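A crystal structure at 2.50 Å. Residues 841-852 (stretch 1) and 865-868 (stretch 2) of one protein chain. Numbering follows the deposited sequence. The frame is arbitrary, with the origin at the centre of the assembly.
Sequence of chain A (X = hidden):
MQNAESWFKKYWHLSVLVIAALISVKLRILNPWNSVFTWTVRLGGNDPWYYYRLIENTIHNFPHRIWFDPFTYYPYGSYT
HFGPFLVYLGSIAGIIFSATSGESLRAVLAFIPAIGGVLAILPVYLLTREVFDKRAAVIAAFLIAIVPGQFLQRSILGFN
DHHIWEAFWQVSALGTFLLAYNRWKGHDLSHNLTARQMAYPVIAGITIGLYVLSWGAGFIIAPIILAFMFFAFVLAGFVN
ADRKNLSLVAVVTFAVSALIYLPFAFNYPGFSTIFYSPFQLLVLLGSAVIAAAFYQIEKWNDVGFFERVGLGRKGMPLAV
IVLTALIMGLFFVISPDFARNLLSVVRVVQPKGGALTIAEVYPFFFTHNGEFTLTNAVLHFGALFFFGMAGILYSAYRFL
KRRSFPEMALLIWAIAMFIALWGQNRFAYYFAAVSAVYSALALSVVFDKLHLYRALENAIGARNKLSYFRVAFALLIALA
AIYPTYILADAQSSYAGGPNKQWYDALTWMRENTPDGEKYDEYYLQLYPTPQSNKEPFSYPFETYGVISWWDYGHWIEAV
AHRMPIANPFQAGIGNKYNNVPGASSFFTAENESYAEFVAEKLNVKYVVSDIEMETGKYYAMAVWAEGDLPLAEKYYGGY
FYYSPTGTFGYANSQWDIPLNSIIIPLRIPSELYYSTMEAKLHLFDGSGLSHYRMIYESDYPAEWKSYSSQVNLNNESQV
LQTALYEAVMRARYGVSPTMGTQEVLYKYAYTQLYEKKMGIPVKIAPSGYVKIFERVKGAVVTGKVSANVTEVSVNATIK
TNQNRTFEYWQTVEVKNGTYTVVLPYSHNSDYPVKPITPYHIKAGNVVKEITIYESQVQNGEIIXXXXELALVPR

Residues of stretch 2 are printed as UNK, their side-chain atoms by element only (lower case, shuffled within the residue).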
# COMPACT_ATOMS: atom_id res chain seq x y z
N HIS A 841 -20.77 -15.64 -36.74
CA HIS A 841 -21.64 -16.67 -37.30
C HIS A 841 -22.91 -16.76 -36.45
O HIS A 841 -22.90 -17.36 -35.37
CB HIS A 841 -20.94 -18.03 -37.36
CG HIS A 841 -19.52 -17.97 -37.83
ND1 HIS A 841 -19.18 -17.75 -39.15
CD2 HIS A 841 -18.35 -18.09 -37.15
CE1 HIS A 841 -17.87 -17.74 -39.26
NE2 HIS A 841 -17.34 -17.94 -38.07
N ILE A 842 -24.00 -16.14 -36.91
CA ILE A 842 -25.28 -16.26 -36.23
C ILE A 842 -25.92 -17.56 -36.67
O ILE A 842 -25.77 -17.98 -37.83
CB ILE A 842 -26.28 -15.17 -36.61
CG1 ILE A 842 -25.66 -14.17 -37.55
CG2 ILE A 842 -26.87 -14.49 -35.38
CD1 ILE A 842 -26.70 -13.41 -38.28
N LYS A 843 -26.66 -18.17 -35.76
CA LYS A 843 -27.33 -19.41 -36.06
C LYS A 843 -28.68 -19.38 -35.38
O LYS A 843 -28.77 -19.20 -34.16
CB LYS A 843 -26.49 -20.60 -35.58
CG LYS A 843 -27.07 -21.97 -35.86
CD LYS A 843 -26.26 -23.05 -35.14
CE LYS A 843 -26.81 -24.45 -35.37
NZ LYS A 843 -26.53 -24.94 -36.76
N ALA A 844 -29.73 -19.50 -36.18
CA ALA A 844 -31.09 -19.64 -35.69
C ALA A 844 -31.62 -20.95 -36.26
O ALA A 844 -31.97 -21.02 -37.44
CB ALA A 844 -31.95 -18.47 -36.14
N GLY A 845 -31.66 -21.99 -35.42
CA GLY A 845 -32.07 -23.31 -35.85
C GLY A 845 -31.25 -23.84 -37.02
O GLY A 845 -30.16 -24.38 -36.83
N ASN A 846 -31.79 -23.67 -38.22
CA ASN A 846 -31.20 -24.23 -39.43
C ASN A 846 -30.47 -23.17 -40.26
O ASN A 846 -29.44 -23.45 -40.88
CB ASN A 846 -32.29 -24.88 -40.30
CG ASN A 846 -33.35 -25.60 -39.48
OD1 ASN A 846 -33.29 -26.82 -39.29
ND2 ASN A 846 -34.34 -24.85 -38.99
N VAL A 847 -31.02 -21.95 -40.27
CA VAL A 847 -30.44 -20.85 -41.04
C VAL A 847 -29.23 -20.23 -40.33
O VAL A 847 -29.32 -19.83 -39.17
CB VAL A 847 -31.51 -19.76 -41.36
CG1 VAL A 847 -32.51 -19.63 -40.24
CG2 VAL A 847 -30.85 -18.41 -41.66
N VAL A 848 -28.10 -20.19 -41.03
CA VAL A 848 -26.89 -19.57 -40.52
C VAL A 848 -26.47 -18.40 -41.40
O VAL A 848 -26.63 -18.44 -42.61
CB VAL A 848 -25.72 -20.58 -40.40
CG1 VAL A 848 -26.16 -21.80 -39.62
CG2 VAL A 848 -25.22 -20.98 -41.78
N LYS A 849 -25.93 -17.36 -40.78
CA LYS A 849 -25.46 -16.20 -41.53
C LYS A 849 -24.04 -15.82 -41.13
O LYS A 849 -23.36 -16.55 -40.41
CB LYS A 849 -26.41 -15.02 -41.35
CG LYS A 849 -27.82 -15.23 -41.88
CD LYS A 849 -27.87 -15.14 -43.39
CE LYS A 849 -29.30 -15.31 -43.92
NZ LYS A 849 -30.24 -14.28 -43.38
N GLU A 850 -23.62 -14.64 -41.59
CA GLU A 850 -22.22 -14.27 -41.55
C GLU A 850 -22.15 -12.74 -41.58
O GLU A 850 -22.12 -12.14 -42.66
CB GLU A 850 -21.53 -14.86 -42.78
CG GLU A 850 -20.06 -15.15 -42.64
CD GLU A 850 -19.78 -16.61 -42.31
OE1 GLU A 850 -20.73 -17.32 -41.92
OE2 GLU A 850 -18.61 -17.04 -42.44
N ILE A 851 -22.13 -12.12 -40.40
CA ILE A 851 -22.12 -10.66 -40.28
C ILE A 851 -20.71 -10.13 -40.06
O ILE A 851 -19.91 -10.71 -39.31
CB ILE A 851 -22.89 -10.17 -39.03
CG1 ILE A 851 -23.94 -11.17 -38.58
CG2 ILE A 851 -23.48 -8.77 -39.25
CD1 ILE A 851 -24.60 -10.77 -37.27
N THR A 852 -20.41 -8.99 -40.68
CA THR A 852 -19.25 -8.22 -40.28
C THR A 852 -19.76 -6.89 -39.72
O THR A 852 -20.71 -6.30 -40.25
CB THR A 852 -18.23 -8.03 -41.43
OG1 THR A 852 -18.28 -6.68 -41.90
CG2 THR A 852 -18.52 -9.01 -42.56
N UNK A 865 -30.73 -4.70 -38.95
CA UNK A 865 -31.80 -5.65 -39.25
C UNK A 865 -31.22 -6.87 -39.94
O UNK A 865 -30.54 -6.74 -40.96
c UNK A 865 -32.85 -5.00 -40.16
o UNK A 865 -34.63 -4.68 -38.02
c UNK A 865 -33.31 -3.61 -39.72
c UNK A 865 -34.14 -3.63 -38.45
n UNK A 865 -34.31 -2.46 -37.85
N UNK A 866 -31.47 -8.05 -39.38
CA UNK A 866 -31.11 -9.28 -40.06
C UNK A 866 -32.18 -10.35 -39.87
O UNK A 866 -32.36 -10.86 -38.76
c UNK A 866 -29.74 -9.81 -39.62
c UNK A 866 -28.94 -10.34 -40.82
c UNK A 866 -28.61 -9.20 -41.76
c UNK A 866 -27.67 -11.01 -40.38
N UNK A 867 -32.88 -10.67 -40.95
CA UNK A 867 -33.89 -11.71 -40.92
C UNK A 867 -33.23 -13.09 -40.93
O UNK A 867 -32.27 -13.33 -41.66
o UNK A 867 -37.19 -11.96 -42.40
o UNK A 867 -36.55 -10.84 -40.61
c UNK A 867 -36.30 -11.45 -41.68
c UNK A 867 -34.85 -11.57 -42.11
N UNK A 868 -33.74 -13.98 -40.09
CA UNK A 868 -33.21 -15.34 -40.00
C UNK A 868 -34.33 -16.34 -40.27
O UNK A 868 -34.49 -17.33 -39.56
c UNK A 868 -30.87 -15.01 -36.82
c UNK A 868 -32.56 -15.57 -38.63
c UNK A 868 -31.35 -14.70 -38.23
c UNK A 868 -30.20 -14.86 -39.21

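Position 865 carries five side-chain atoms: three carbons, one oxygen and one nitrogen. The carbons run in an unbranched chain, and the third holds both the oxygen and the nitrogen. That is a terminal amide two methylenes out from the backbone. The side chain is exposed and touches nothing on stretch 1. The residue is Gln865.

Position 866 has four side-chain carbons and no heteroatom. The chain forks at its second carbon, not at CB. CA-to-CB points toward stretch 1. One branch tip lies 3.3 Å from CD1 of Ile842, a tight approach for two methyl groups. The same tip is 4.1 Å from CG1 of Ile851 and 4.3 Å from CB of Lys849. A purely hydrocarbon side chain forked one carbon beyond CB is leucine, so this is Leu866, and the tip is CD2.

Position 867 has two carbons and two oxygens. Both oxygens sit on the second carbon, which makes a short carboxylate. CA-to-CB points away from stretch 1, and the nearest approach of the side chain is 5.5 Å, from CB of position 867 to NZ of Lys849. The residue is Asp867. Its OD1 is hydrogen-bonded elsewhere in the structure. The backbone makes the approach instead: Asp867 O lies 2.8 Å from NZ of Lys849.

Position 868 again has four carbons, forked at the second. CA-to-CB points sideways. One branch tip lies 3.7 Å from CB of Ala844. The other lies 3.6 Å from CG of Lys849 and 3.9 Å from CD1 of Ile842. This is Leu868; the first tip is CD1 and the second CD2. Its backbone O also comes within 3.1 Å of Val847 CG1.

The contact is mainly apolar. Stretch 1 folds back on itself through a type II' turn from Ala844 to Val847. Lys849 N donates to Ile842 O at 3.0 Å, and Ala844 N to Val847 O at the same distance. This pairing brings residues from both arms together. Ile842, Ala844, Val847, Lys849 and Ile851 all point CA-to-CB toward stretch 2, while Lys843, Val848 and Glu850 point away. The two leucines pack against the apolar atoms thus presented. Leu868 gives up the largest area, 115 Å², and Leu866 follows with 57 Å². Ile842 CD1 touches both. Lys849 adds its aliphatic portion to the packing, while its NZ reaches the backbone of stretch 2. No clear hydrogen bond crosses the contact, which buries 353 Å² over both sides.

Stretch 2, residues 865-868: QLDL
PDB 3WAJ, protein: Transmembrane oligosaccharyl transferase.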